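Local coordinates for hypothetical bacterial 6-phosphogluconolactonase (PDB 3SCY), which probably hydrolyses 6-phosphogluconolactone to 6-phosphogluconate, as a putative lactonase with a seven-bladed beta-propeller fold, at residues Thr153-His158 / Leu174-Ile179; Asn277-Asp282 / Gly305-Asn310; Leu321-Asp326 / Val355-Val360. All blocks are in the same frame, centred on the assembly; numbering follows the deposited sequence.

Interaction 1. Residues Thr153-His158 / Leu174-Ile179; sequences TMPHLH and LGTDQI
L174 and H156 face each other across the end of one blade of the seven-bladed propeller, where the lead-in to strand 157-162 passes the turn between strands 168-173 and 178-184. The two side chains cross at a slant, and CD2 of the H156 ring lies 4.2 Å from CD2 of L174. L174 holds its CG anti to the backbone N (chi1 176°), and its two methyls divide between two histidines: CD2 serves H156, while CD1 reaches CD2 of H158, beside which L174 runs in the same direction. The H156 ring is fixed from elsewhere, through a hydrogen bond from ND1 to the carbonyl of Y117 and a stack on the Y117 ring; NE2 of H158 hydrogen-bonds an unidentified ligand. Further along, P155 and T176 meet obliquely, CG of the proline 4.0 Å from CG2 of the threonine, whose OG1 has D173 as a partner. The closest CA atoms across the contact are those of P155 and G175, 4.2 Å apart. L174 N donates to H156 O at 2.8 Å, with a bent angle of 135° at the hydrogen; G175 CA adds a CA-H...O contact of 3.3 Å to M154 O.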
ATOM      1  N   THR A 153      16.657   6.223  13.286  1.00 32.51           N
ATOM      2  CA  THR A 153      17.396   5.820  14.495  1.00 34.64           C
ATOM      3  C   THR A 153      17.357   4.298  14.665  1.00 37.41           C
ATOM      4  O   THR A 153      18.086   3.749  15.489  1.00 37.64           O
ATOM      5  CB  THR A 153      16.797   6.514  15.733  1.00 43.94           C
ATOM      6  OG1 THR A 153      15.465   6.040  15.928  1.00 42.39           O
ATOM      7  CG2 THR A 153      16.778   8.027  15.604  1.00 40.63           C
HETATM    8  N   MSE A 154      16.493   3.624  13.880  1.00 34.61           N
HETATM    9  CA  MSE A 154      16.247   2.183  13.955  1.00 33.63           C
HETATM   10  C   MSE A 154      15.548   1.712  12.694  1.00 31.60           C
HETATM   11  O   MSE A 154      15.027   2.554  11.958  1.00 29.91           O
HETATM   12  CB  MSE A 154      15.345   1.864  15.178  1.00 36.95           C
HETATM   13  CG  MSE A 154      14.076   2.712  15.219  1.00 45.07           C
HETATM   14 SE   MSE A 154      12.789   2.289  16.606  0.75 55.91          SE
HETATM   15  CE  MSE A 154      13.983   1.977  18.137  1.00 55.38           C
ATOM     16  N   PRO A 155      15.409   0.390  12.462  1.00 27.36           N
ATOM     17  CA  PRO A 155      14.623  -0.048  11.296  1.00 25.18           C
ATOM     18  C   PRO A 155      13.153   0.375  11.441  1.00 28.43           C
ATOM     19  O   PRO A 155      12.625   0.467  12.558  1.00 28.30           O
ATOM     20  CB  PRO A 155      14.774  -1.577  11.315  1.00 27.37           C
ATOM     21  CG  PRO A 155      15.995  -1.825  12.144  1.00 32.16           C
ATOM     22  CD  PRO A 155      15.947  -0.772  13.202  1.00 28.52           C
ATOM     23  N   HIS A 156      12.525   0.708  10.322  1.00 24.38           N
ATOM     24  CA  HIS A 156      11.114   1.072  10.261  1.00 23.09           C
ATOM     25  C   HIS A 156      10.568   0.384   9.045  1.00 24.49           C
ATOM     26  O   HIS A 156      10.871   0.784   7.929  1.00 23.75           O
ATOM     27  CB  HIS A 156      10.939   2.600  10.198  1.00 24.28           C
ATOM     28  CG  HIS A 156      11.327   3.338  11.451  1.00 28.46           C
ATOM     29  ND1 HIS A 156      10.655   3.142  12.644  1.00 30.64           N
ATOM     30  CD2 HIS A 156      12.269   4.299  11.637  1.00 30.94           C
ATOM     31  CE1 HIS A 156      11.233   3.954  13.527  1.00 31.93           C
ATOM     32  NE2 HIS A 156      12.211   4.663  12.970  1.00 32.55           N
ATOM     33  N   LEU A 157       9.823  -0.691   9.246  1.00 20.69           N
ATOM     34  CA  LEU A 157       9.335  -1.485   8.128  1.00 19.08           C
ATOM     35  C   LEU A 157       8.023  -0.908   7.625  1.00 21.49           C
ATOM     36  O   LEU A 157       7.094  -0.714   8.398  1.00 20.41           O
ATOM     37  CB  LEU A 157       9.237  -2.957   8.562  1.00 19.52           C
ATOM     38  CG  LEU A 157      10.530  -3.789   8.392  1.00 22.15           C
ATOM     39  CD1 LEU A 157      10.718  -4.177   6.937  1.00 21.18           C
ATOM     40  CD2 LEU A 157      11.789  -3.064   8.941  1.00 23.29           C
ATOM     41  N   HIS A 158       7.966  -0.575   6.323  1.00 18.52           N
ATOM     42  CA  HIS A 158       6.837   0.174   5.790  1.00 18.72           C
ATOM     43  C   HIS A 158       6.097  -0.466   4.648  1.00 20.22           C
ATOM     44  O   HIS A 158       5.042   0.056   4.258  1.00 19.33           O
ATOM     45  CB  HIS A 158       7.315   1.564   5.318  1.00 19.78           C
ATOM     46  CG  HIS A 158       6.366   2.665   5.677  1.00 22.56           C
ATOM     47  ND1 HIS A 158       5.006   2.566   5.429  1.00 24.26           N
ATOM     48  CD2 HIS A 158       6.621   3.863   6.249  1.00 24.83           C
ATOM     49  CE1 HIS A 158       4.475   3.680   5.914  1.00 24.10           C
ATOM     50  NE2 HIS A 158       5.414   4.503   6.379  1.00 25.23           N
ATOM     51  N   LEU A 174      12.387   1.881   5.841  1.00 20.62           N
ATOM     52  CA  LEU A 174      12.583   3.324   5.835  1.00 20.96           C
ATOM     53  C   LEU A 174      13.752   3.724   6.726  1.00 25.81           C
ATOM     54  O   LEU A 174      14.484   4.671   6.403  1.00 25.03           O
ATOM     55  CB  LEU A 174      11.265   4.019   6.268  1.00 21.11           C
ATOM     56  CG  LEU A 174      11.280   5.575   6.429  1.00 24.94           C
ATOM     57  CD1 LEU A 174       9.912   6.159   6.095  1.00 26.34           C
ATOM     58  CD2 LEU A 174      11.720   6.008   7.864  1.00 29.10           C
ATOM     59  N   GLY A 175      13.929   3.003   7.832  1.00 22.52           N
ATOM     60  CA  GLY A 175      14.972   3.333   8.785  1.00 24.38           C
ATOM     61  C   GLY A 175      16.393   3.009   8.388  1.00 28.32           C
ATOM     62  O   GLY A 175      17.320   3.656   8.883  1.00 29.10           O
ATOM     63  N   THR A 176      16.592   1.991   7.536  1.00 24.16           N
ATOM     64  CA  THR A 176      17.965   1.594   7.199  1.00 24.90           C
ATOM     65  C   THR A 176      18.289   1.744   5.709  1.00 26.77           C
ATOM     66  O   THR A 176      19.364   1.303   5.300  1.00 27.27           O
ATOM     67  CB  THR A 176      18.242   0.156   7.662  1.00 28.91           C
ATOM     68  OG1 THR A 176      17.494  -0.744   6.846  1.00 26.86           O
ATOM     69  CG2 THR A 176      17.919  -0.058   9.133  1.00 29.20           C
ATOM     70  N   ASP A 177      17.380   2.353   4.903  1.00 22.77           N
ATOM     71  CA  ASP A 177      17.614   2.556   3.458  1.00 21.98           C
ATOM     72  C   ASP A 177      17.853   1.219   2.737  1.00 23.77           C
ATOM     73  O   ASP A 177      18.700   1.128   1.854  1.00 24.98           O
ATOM     74  CB  ASP A 177      18.789   3.535   3.222  1.00 24.36           C
ATOM     75  CG  ASP A 177      18.437   4.929   3.691  1.00 28.51           C
ATOM     76  OD1 ASP A 177      17.331   5.406   3.354  1.00 28.22           O
ATOM     77  OD2 ASP A 177      19.257   5.538   4.402  1.00 32.56           O
ATOM     78  N   GLN A 178      17.093   0.206   3.102  1.00 21.46           N
ATOM     79  CA  GLN A 178      17.220  -1.116   2.501  1.00 22.21           C
ATOM     80  C   GLN A 178      15.882  -1.695   2.128  1.00 23.97           C
ATOM     81  O   GLN A 178      14.862  -1.351   2.714  1.00 21.53           O
ATOM     82  CB  GLN A 178      17.921  -2.102   3.465  1.00 24.22           C
ATOM     83  CG  GLN A 178      19.396  -1.810   3.698  1.00 27.20           C
ATOM     84  CD  GLN A 178      19.971  -2.742   4.734  1.00 38.13           C
ATOM     85  OE1 GLN A 178      19.579  -2.748   5.906  1.00 32.80           O
ATOM     86  NE2 GLN A 178      20.938  -3.531   4.326  1.00 34.25           N
ATOM     87  N   ILE A 179      15.899  -2.587   1.147  1.00 21.97           N
ATOM     88  CA  ILE A 179      14.799  -3.447   0.766  1.00 20.41           C
ATOM     89  C   ILE A 179      15.285  -4.857   1.133  1.00 23.50           C
ATOM     90  O   ILE A 179      16.187  -5.383   0.475  1.00 24.74           O
ATOM     91  CB  ILE A 179      14.379  -3.325  -0.713  1.00 22.44           C
ATOM     92  CG1 ILE A 179      13.984  -1.864  -1.056  1.00 22.97           C
ATOM     93  CG2 ILE A 179      13.213  -4.295  -1.005  1.00 22.14           C
ATOM     94  CD1 ILE A 179      13.960  -1.544  -2.591  1.00 29.79           C
TER

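Interaction 2. Residues Asn277-Asp282 / Gly305-Asn310; sequences NRLKAD and GIHPRN
R278 and H307 bring their CA atoms to 4.9 Å and D282 and I306 theirs to 5.9 Å, across two irregular backbones; H307 N donates to the side-chain oxygen D282 OD2 at 2.8 Å. That bond is fairly straight, 159° at the hydrogen, and reaches the oxygen on its anti side, out of the carboxylate plane. The same OD2 also takes a water-mediated link: one water accepts from L279 N, donates to D282 OD2 and lies near ND1 of H307. The carboxylate thus ties the turn 277-282 to the backbone of 305-310, while CB of D282 packs on CD of P308, the two side chains crossing at about a right angle.

Within the seven-bladed propeller this is a junction between blades: the turn joins strands 272-277 and 283-289 of one blade, and 305-310 is the connection leading from that blade's last strand, 296-303, into strand 310-313 of the next. Here R278 sets its CD over the face of the H307 ring. CD sits 3.5 Å from the ring centroid and 14° off the normal, a CH-pi contact. The chain bends at chi3, and the guanidinium plane stands 69° from that of the ring. NE and NH2 are held by G260 O, S261 O and a salt bridge to E230. The R278 and P308 side chains pass each other pointing opposite ways, with R278 CG 3.8 Å from P308 CD. P308, the centre of an inverse gamma turn, also brings CG to within 3.2 Å of N277 O.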
ATOM      1  N   ASN A 277       2.961  13.352  -2.478  1.00 16.29           N
ATOM      2  CA  ASN A 277       3.782  14.121  -1.561  1.00 16.63           C
ATOM      3  C   ASN A 277       2.936  14.758  -0.523  1.00 20.36           C
ATOM      4  O   ASN A 277       1.873  15.282  -0.838  1.00 19.59           O
ATOM      5  CB  ASN A 277       4.504  15.241  -2.325  1.00 17.38           C
ATOM      6  CG  ASN A 277       5.522  14.768  -3.325  1.00 26.08           C
ATOM      7  OD1 ASN A 277       6.356  13.903  -3.043  1.00 25.08           O
ATOM      8  ND2 ASN A 277       5.545  15.426  -4.493  1.00 22.17           N
ATOM      9  N   ARG A 278       3.409  14.759   0.720  1.00 18.95           N
ATOM     10  CA  ARG A 278       2.731  15.411   1.833  1.00 19.24           C
ATOM     11  C   ARG A 278       3.573  16.553   2.389  1.00 24.23           C
ATOM     12  O   ARG A 278       4.712  16.754   1.965  1.00 23.90           O
ATOM     13  CB  ARG A 278       2.490  14.393   2.953  1.00 18.49           C
ATOM     14  CG  ARG A 278       1.607  13.218   2.522  1.00 19.78           C
ATOM     15  CD  ARG A 278       1.679  12.066   3.514  1.00 23.06           C
ATOM     16  NE  ARG A 278       2.969  11.376   3.477  1.00 21.39           N
ATOM     17  CZ  ARG A 278       3.349  10.455   4.357  1.00 27.29           C
ATOM     18  NH1 ARG A 278       2.556  10.127   5.367  1.00 29.79           N
ATOM     19  NH2 ARG A 278       4.529   9.859   4.236  1.00 24.52           N
ATOM     20  N   LEU A 279       3.014  17.258   3.391  1.00 21.84           N
ATOM     21  CA  LEU A 279       3.626  18.281   4.259  1.00 23.81           C
ATOM     22  C   LEU A 279       3.780  19.635   3.561  1.00 27.40           C
ATOM     23  O   LEU A 279       3.415  20.661   4.142  1.00 29.16           O
ATOM     24  CB  LEU A 279       4.969  17.783   4.859  1.00 24.92           C
ATOM     25  CG  LEU A 279       4.926  16.382   5.564  1.00 28.99           C
ATOM     26  CD1 LEU A 279       6.263  16.051   6.200  1.00 29.16           C
ATOM     27  CD2 LEU A 279       3.833  16.316   6.641  1.00 32.75           C
ATOM     28  N   LYS A 280       4.310  19.645   2.331  1.00 23.09           N
ATOM     29  CA  LYS A 280       4.450  20.887   1.542  1.00 23.48           C
ATOM     30  C   LYS A 280       4.034  20.571   0.129  1.00 24.42           C
ATOM     31  O   LYS A 280       4.440  19.530  -0.392  1.00 23.64           O
ATOM     32  CB  LYS A 280       5.882  21.446   1.559  1.00 27.90           C
ATOM     33  CG  LYS A 280       6.334  22.058   2.875  1.00 38.11           C
ATOM     34  CD  LYS A 280       7.669  22.782   2.698  1.00 45.54           C
ATOM     35  N   ALA A 281       3.278  21.492  -0.516  1.00 22.84           N
ATOM     36  CA  ALA A 281       2.819  21.351  -1.901  1.00 21.68           C
ATOM     37  C   ALA A 281       2.155  19.986  -2.081  1.00 22.44           C
ATOM     38  O   ALA A 281       2.438  19.268  -3.039  1.00 22.71           O
ATOM     39  CB  ALA A 281       3.988  21.515  -2.870  1.00 23.17           C
ATOM     40  N   ASP A 282       1.283  19.612  -1.139  1.00 19.87           N
ATOM     41  CA  ASP A 282       0.647  18.303  -1.144  1.00 19.02           C
ATOM     42  C   ASP A 282       0.019  17.999  -2.503  1.00 20.43           C
ATOM     43  O   ASP A 282      -0.695  18.820  -3.077  1.00 20.23           O
ATOM     44  CB  ASP A 282      -0.416  18.207  -0.034  1.00 20.16           C
ATOM     45  CG  ASP A 282       0.098  18.473   1.363  1.00 29.13           C
ATOM     46  OD1 ASP A 282       0.656  19.567   1.591  1.00 28.64           O
ATOM     47  OD2 ASP A 282      -0.143  17.622   2.264  1.00 23.53           O
ATOM     48  N   GLY A 305      -5.867  17.842  -1.765  1.00 19.47           N
ATOM     49  CA  GLY A 305      -6.187  18.124  -0.370  1.00 21.14           C
ATOM     50  C   GLY A 305      -4.986  17.743   0.487  1.00 23.57           C
ATOM     51  O   GLY A 305      -4.012  17.139   0.004  1.00 22.53           O
ATOM     52  N   ILE A 306      -5.031  18.086   1.757  1.00 22.08           N
ATOM     53  CA  ILE A 306      -3.873  17.918   2.631  1.00 20.81           C
ATOM     54  C   ILE A 306      -3.679  16.513   3.124  1.00 22.78           C
ATOM     55  O   ILE A 306      -4.598  15.872   3.630  1.00 22.24           O
ATOM     56  CB  ILE A 306      -3.918  18.907   3.829  1.00 24.05           C
ATOM     57  CG1 ILE A 306      -4.185  20.359   3.339  1.00 24.54           C
ATOM     58  CG2 ILE A 306      -2.637  18.815   4.684  1.00 24.99           C
ATOM     59  CD1 ILE A 306      -3.200  20.940   2.259  1.00 28.54           C
ATOM     60  N   HIS A 307      -2.414  16.085   3.036  1.00 20.47           N
ATOM     61  CA  HIS A 307      -1.882  14.812   3.507  1.00 20.01           C
ATOM     62  C   HIS A 307      -2.389  13.616   2.673  1.00 23.10           C
ATOM     63  O   HIS A 307      -3.005  12.688   3.218  1.00 23.00           O
ATOM     64  CB  HIS A 307      -2.139  14.615   5.007  1.00 20.28           C
ATOM     65  CG  HIS A 307      -1.128  13.728   5.671  1.00 22.87           C
ATOM     66  ND1 HIS A 307       0.024  14.245   6.241  1.00 25.89           N
ATOM     67  CD2 HIS A 307      -1.117  12.371   5.811  1.00 23.67           C
ATOM     68  CE1 HIS A 307       0.674  13.203   6.743  1.00 24.80           C
ATOM     69  NE2 HIS A 307       0.033  12.056   6.497  1.00 23.81           N
ATOM     70  N   PRO A 308      -2.011  13.595   1.363  1.00 19.88           N
ATOM     71  CA  PRO A 308      -2.345  12.443   0.491  1.00 19.04           C
ATOM     72  C   PRO A 308      -1.429  11.247   0.767  1.00 20.75           C
ATOM     73  O   PRO A 308      -0.541  10.924  -0.009  1.00 22.35           O
ATOM     74  CB  PRO A 308      -2.112  12.998  -0.919  1.00 20.29           C
ATOM     75  CG  PRO A 308      -1.024  14.026  -0.742  1.00 22.72           C
ATOM     76  CD  PRO A 308      -1.291  14.653   0.614  1.00 20.08           C
ATOM     77  N   ARG A 309      -1.646  10.566   1.892  1.00 19.64           N
ATOM     78  CA  ARG A 309      -0.812   9.418   2.277  1.00 18.00           C
ATOM     79  C   ARG A 309      -1.045   8.163   1.375  1.00 21.05           C
ATOM     80  O   ARG A 309      -0.187   7.277   1.280  1.00 21.43           O
ATOM     81  CB  ARG A 309      -1.147   9.084   3.741  1.00 20.01           C
ATOM     82  CG  ARG A 309      -0.577   7.781   4.304  1.00 19.34           C
ATOM     83  CD  ARG A 309      -0.776   7.736   5.827  1.00 21.40           C
ATOM     84  NE  ARG A 309      -0.453   6.403   6.352  1.00 20.76           N
ATOM     85  CZ  ARG A 309       0.551   6.133   7.182  1.00 25.44           C
ATOM     86  NH1 ARG A 309       1.336   7.112   7.633  1.00 23.78           N
ATOM     87  NH2 ARG A 309       0.783   4.880   7.570  1.00 22.20           N
ATOM     88  N   ASN A 310      -2.217   8.104   0.729  1.00 17.67           N
ATOM     89  CA  ASN A 310      -2.612   6.963  -0.075  1.00 16.99           C
ATOM     90  C   ASN A 310      -3.514   7.400  -1.202  1.00 18.68           C
ATOM     91  O   ASN A 310      -4.278   8.347  -1.048  1.00 16.79           O
ATOM     92  CB  ASN A 310      -3.366   5.969   0.838  1.00 18.19           C
ATOM     93  CG  ASN A 310      -3.841   4.725   0.120  1.00 19.84           C
ATOM     94  OD1 ASN A 310      -4.926   4.692  -0.468  1.00 21.03           O
ATOM     95  ND2 ASN A 310      -2.992   3.720   0.062  1.00 21.41           N
TER
HETATM   96  O   HOH W   1       0.502  17.018   4.601  1.00 26.46           O

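Interaction 3. Residues Leu321-Asp326 / Val355-Val360; sequences LVACRD and VCLKFV
L357 inserts its side chain between L321 and A323, packing two blades of the seven-bladed propeller together: strand 319-324 belongs to the sheet that starts at 310-313, strand 354-360 to the one that pairs it with strand 13-20. Its CD1 lies 3.9 Å from CB of L321 and 3.5 Å from that residue's carbonyl oxygen. A chi1 of -51° sets CG of L357 anti to its own carbonyl carbon, where it stands 4.1 Å from CB of A323. Nearer the C-terminal end, F359 offers its ring edge: CZ approaches CD1 of L321 at 4.0 Å, the methyl lying near the ring plane. At the other end V355 meets R325 through CG1, which is 3.7 Å from the arginine CG, so the contact there is with the aliphatic stem.

The strand segments run roughly antiparallel, 155° between their directions, with axes 7.0 Å apart at closest approach. The contact is made chiefly by apolar side chains, with L357 CD1 also on the L321 carbonyl, as expected for two sheets packed face to face. Further out, I312 lies against L321, L357 and F359, M16 against L321 and F359, and V18 and I330 against L357, which extends the apolar layer into both sheets. L357 N donates a hydrogen bond to N310 OD1. Opposite G19 of strand 13-20, the strand carries a classic beta bulge at V355 and C356. Beyond the stem, R325 bends at chi3 (71°) and forms a salt bridge with D326: NE and NH2 both donate to OD1, NE at 2.8 Å.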
ATOM      1  N   LEU A 321      -8.127   8.353  -7.291  1.00 17.15           N
ATOM      2  CA  LEU A 321      -8.756   8.773  -6.046  1.00 17.15           C
ATOM      3  C   LEU A 321      -7.722   8.986  -4.984  1.00 17.96           C
ATOM      4  O   LEU A 321      -6.889   8.098  -4.767  1.00 16.94           O
ATOM      5  CB  LEU A 321      -9.762   7.715  -5.562  1.00 17.20           C
ATOM      6  CG  LEU A 321     -11.005   7.468  -6.427  1.00 21.80           C
ATOM      7  CD1 LEU A 321     -10.697   6.639  -7.661  1.00 22.34           C
ATOM      8  CD2 LEU A 321     -12.051   6.679  -5.643  1.00 22.13           C
ATOM      9  N   VAL A 322      -7.746  10.170  -4.345  1.00 17.87           N
ATOM     10  CA  VAL A 322      -6.753  10.553  -3.342  1.00 16.88           C
ATOM     11  C   VAL A 322      -7.352  10.679  -1.943  1.00 20.26           C
ATOM     12  O   VAL A 322      -8.223  11.516  -1.725  1.00 19.72           O
ATOM     13  CB  VAL A 322      -6.050  11.881  -3.705  1.00 19.69           C
ATOM     14  CG1 VAL A 322      -4.954  12.209  -2.692  1.00 19.33           C
ATOM     15  CG2 VAL A 322      -5.477  11.824  -5.117  1.00 18.75           C
ATOM     16  N   ALA A 323      -6.856   9.874  -0.995  1.00 17.70           N
ATOM     17  CA  ALA A 323      -7.270   9.994   0.400  1.00 17.01           C
ATOM     18  C   ALA A 323      -6.488  11.144   1.023  1.00 19.38           C
ATOM     19  O   ALA A 323      -5.252  11.101   1.045  1.00 18.92           O
ATOM     20  CB  ALA A 323      -6.988   8.690   1.138  1.00 17.24           C
ATOM     21  N   CYS A 324      -7.188  12.179   1.507  1.00 19.18           N
ATOM     22  CA  CYS A 324      -6.524  13.343   2.103  1.00 19.99           C
ATOM     23  C   CYS A 324      -6.832  13.308   3.586  1.00 23.05           C
ATOM     24  O   CYS A 324      -7.936  13.669   3.998  1.00 23.15           O
ATOM     25  CB  CYS A 324      -6.993  14.631   1.441  1.00 21.18           C
ATOM     26  SG  CYS A 324      -6.702  14.689  -0.341  1.00 23.99           S
ATOM     27  N   ARG A 325      -5.883  12.810   4.376  1.00 20.54           N
ATOM     28  CA  ARG A 325      -6.077  12.581   5.801  1.00 20.59           C
ATOM     29  C   ARG A 325      -6.491  13.848   6.540  1.00 24.75           C
ATOM     30  O   ARG A 325      -7.392  13.781   7.374  1.00 25.55           O
ATOM     31  CB  ARG A 325      -4.805  12.030   6.427  1.00 20.27           C
ATOM     32  CG  ARG A 325      -4.978  11.572   7.894  1.00 21.83           C
ATOM     33  CD  ARG A 325      -3.642  11.427   8.581  1.00 22.73           C
ATOM     34  NE  ARG A 325      -3.002  12.717   8.834  1.00 26.38           N
ATOM     35  CZ  ARG A 325      -1.828  12.888   9.433  1.00 34.38           C
ATOM     36  NH1 ARG A 325      -1.136  11.841   9.866  1.00 33.93           N
ATOM     37  NH2 ARG A 325      -1.333  14.108   9.595  1.00 31.98           N
ATOM     38  N   ASP A 326      -5.823  14.982   6.256  1.00 22.33           N
ATOM     39  CA  ASP A 326      -6.078  16.180   7.031  1.00 23.18           C
ATOM     40  C   ASP A 326      -7.274  17.005   6.556  1.00 29.86           C
ATOM     41  O   ASP A 326      -7.798  17.808   7.333  1.00 32.23           O
ATOM     42  CB  ASP A 326      -4.810  17.023   7.099  1.00 25.24           C
ATOM     43  CG  ASP A 326      -3.679  16.342   7.865  1.00 29.85           C
ATOM     44  OD1 ASP A 326      -3.947  15.338   8.567  1.00 32.60           O
ATOM     45  OD2 ASP A 326      -2.546  16.834   7.805  1.00 38.78           O
ATOM     46  N   VAL A 355      -6.930   6.997   5.025  1.00 18.05           N
ATOM     47  CA  VAL A 355      -5.510   6.734   4.742  1.00 16.13           C
ATOM     48  C   VAL A 355      -5.281   5.456   3.923  1.00 18.08           C
ATOM     49  O   VAL A 355      -4.126   5.103   3.704  1.00 17.63           O
ATOM     50  CB  VAL A 355      -4.653   6.710   6.056  1.00 19.46           C
ATOM     51  CG1 VAL A 355      -4.575   8.093   6.717  1.00 20.43           C
ATOM     52  CG2 VAL A 355      -5.172   5.681   7.066  1.00 18.90           C
ATOM     53  N   CYS A 356      -6.335   4.742   3.483  1.00 15.17           N
ATOM     54  CA  CYS A 356      -6.107   3.548   2.675  1.00 15.58           C
ATOM     55  C   CYS A 356      -7.306   3.303   1.825  1.00 19.81           C
ATOM     56  O   CYS A 356      -8.396   3.231   2.364  1.00 20.91           O
ATOM     57  CB  CYS A 356      -5.788   2.334   3.532  1.00 15.75           C
ATOM     58  SG  CYS A 356      -5.383   0.866   2.550  1.00 17.71           S
ATOM     59  N   LEU A 357      -7.116   3.187   0.507  1.00 15.97           N
ATOM     60  CA  LEU A 357      -8.172   2.917  -0.442  1.00 15.49           C
ATOM     61  C   LEU A 357      -7.887   1.625  -1.154  1.00 18.19           C
ATOM     62  O   LEU A 357      -6.765   1.422  -1.639  1.00 16.27           O
ATOM     63  CB  LEU A 357      -8.278   4.042  -1.486  1.00 15.19           C
ATOM     64  CG  LEU A 357      -8.370   5.475  -0.938  1.00 18.91           C
ATOM     65  CD1 LEU A 357      -8.421   6.486  -2.089  1.00 18.66           C
ATOM     66  CD2 LEU A 357      -9.583   5.645  -0.043  1.00 20.48           C
ATOM     67  N   LYS A 358      -8.888   0.744  -1.219  1.00 16.31           N
ATOM     68  CA  LYS A 358      -8.771  -0.501  -1.968  1.00 16.32           C
ATOM     69  C   LYS A 358     -10.045  -0.798  -2.701  1.00 20.25           C
ATOM     70  O   LYS A 358     -11.111  -0.378  -2.251  1.00 20.54           O
ATOM     71  CB  LYS A 358      -8.452  -1.698  -1.036  1.00 16.38           C
ATOM     72  CG  LYS A 358      -7.079  -1.635  -0.361  1.00 15.61           C
ATOM     73  CD  LYS A 358      -5.916  -1.860  -1.319  1.00 17.50           C
ATOM     74  CE  LYS A 358      -4.620  -1.652  -0.588  1.00 21.54           C
ATOM     75  NZ  LYS A 358      -3.455  -2.065  -1.427  1.00 27.25           N
ATOM     76  N   PHE A 359      -9.954  -1.500  -3.844  1.00 17.62           N
ATOM     77  CA  PHE A 359     -11.157  -1.907  -4.578  1.00 18.81           C
ATOM     78  C   PHE A 359     -11.293  -3.408  -4.594  1.00 23.56           C
ATOM     79  O   PHE A 359     -10.296  -4.125  -4.596  1.00 22.39           O
ATOM     80  CB  PHE A 359     -11.141  -1.435  -6.047  1.00 21.44           C
ATOM     81  CG  PHE A 359     -11.243   0.056  -6.259  1.00 22.08           C
ATOM     82  CD1 PHE A 359     -12.325   0.778  -5.757  1.00 24.71           C
ATOM     83  CD2 PHE A 359     -10.297   0.735  -7.037  1.00 21.51           C
ATOM     84  CE1 PHE A 359     -12.421   2.151  -5.955  1.00 26.15           C
ATOM     85  CE2 PHE A 359     -10.406   2.106  -7.256  1.00 24.14           C
ATOM     86  CZ  PHE A 359     -11.476   2.808  -6.733  1.00 24.92           C
ATOM     87  N   VAL A 360     -12.542  -3.870  -4.639  1.00 23.39           N
ATOM     88  CA  VAL A 360     -12.994  -5.247  -4.849  1.00 26.67           C
ATOM     89  C   VAL A 360     -13.942  -5.121  -6.068  1.00 37.94           C
ATOM     90  O   VAL A 360     -14.858  -4.279  -6.046  1.00 38.68           O
ATOM     91  CB  VAL A 360     -13.659  -5.861  -3.604  1.00 28.74           C
ATOM     92  CG1 VAL A 360     -14.095  -7.311  -3.860  1.00 30.07           C
ATOM     93  CG2 VAL A 360     -12.747  -5.776  -2.395  1.00 28.13           C
TER

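How the interactions relate
From the N terminus, the three contacts follow in series, each closing its own loop before the next begins, without nesting or crossing. Interaction 1 closes the hairpin of strands 157-162 and 168-173 within one blade. Interaction 2 spans strands 283-289 and 296-303 and ends at the entry to the following blade. Interaction 3 encloses strands 329-335 and 342-350, the rest of that blade, before the chain enters strand 354-360, which pairs with the N-terminal strand 13-20 where the propeller ring closes. Interactions 2 and 3 adjoin, centres 12 Å apart, and P308 CB packs on V322 CG1 at 3.4 Å. Interactions 1 and 2 meet lightly, H158 CE1 to R309 NH2; interactions 1 and 3 do not touch.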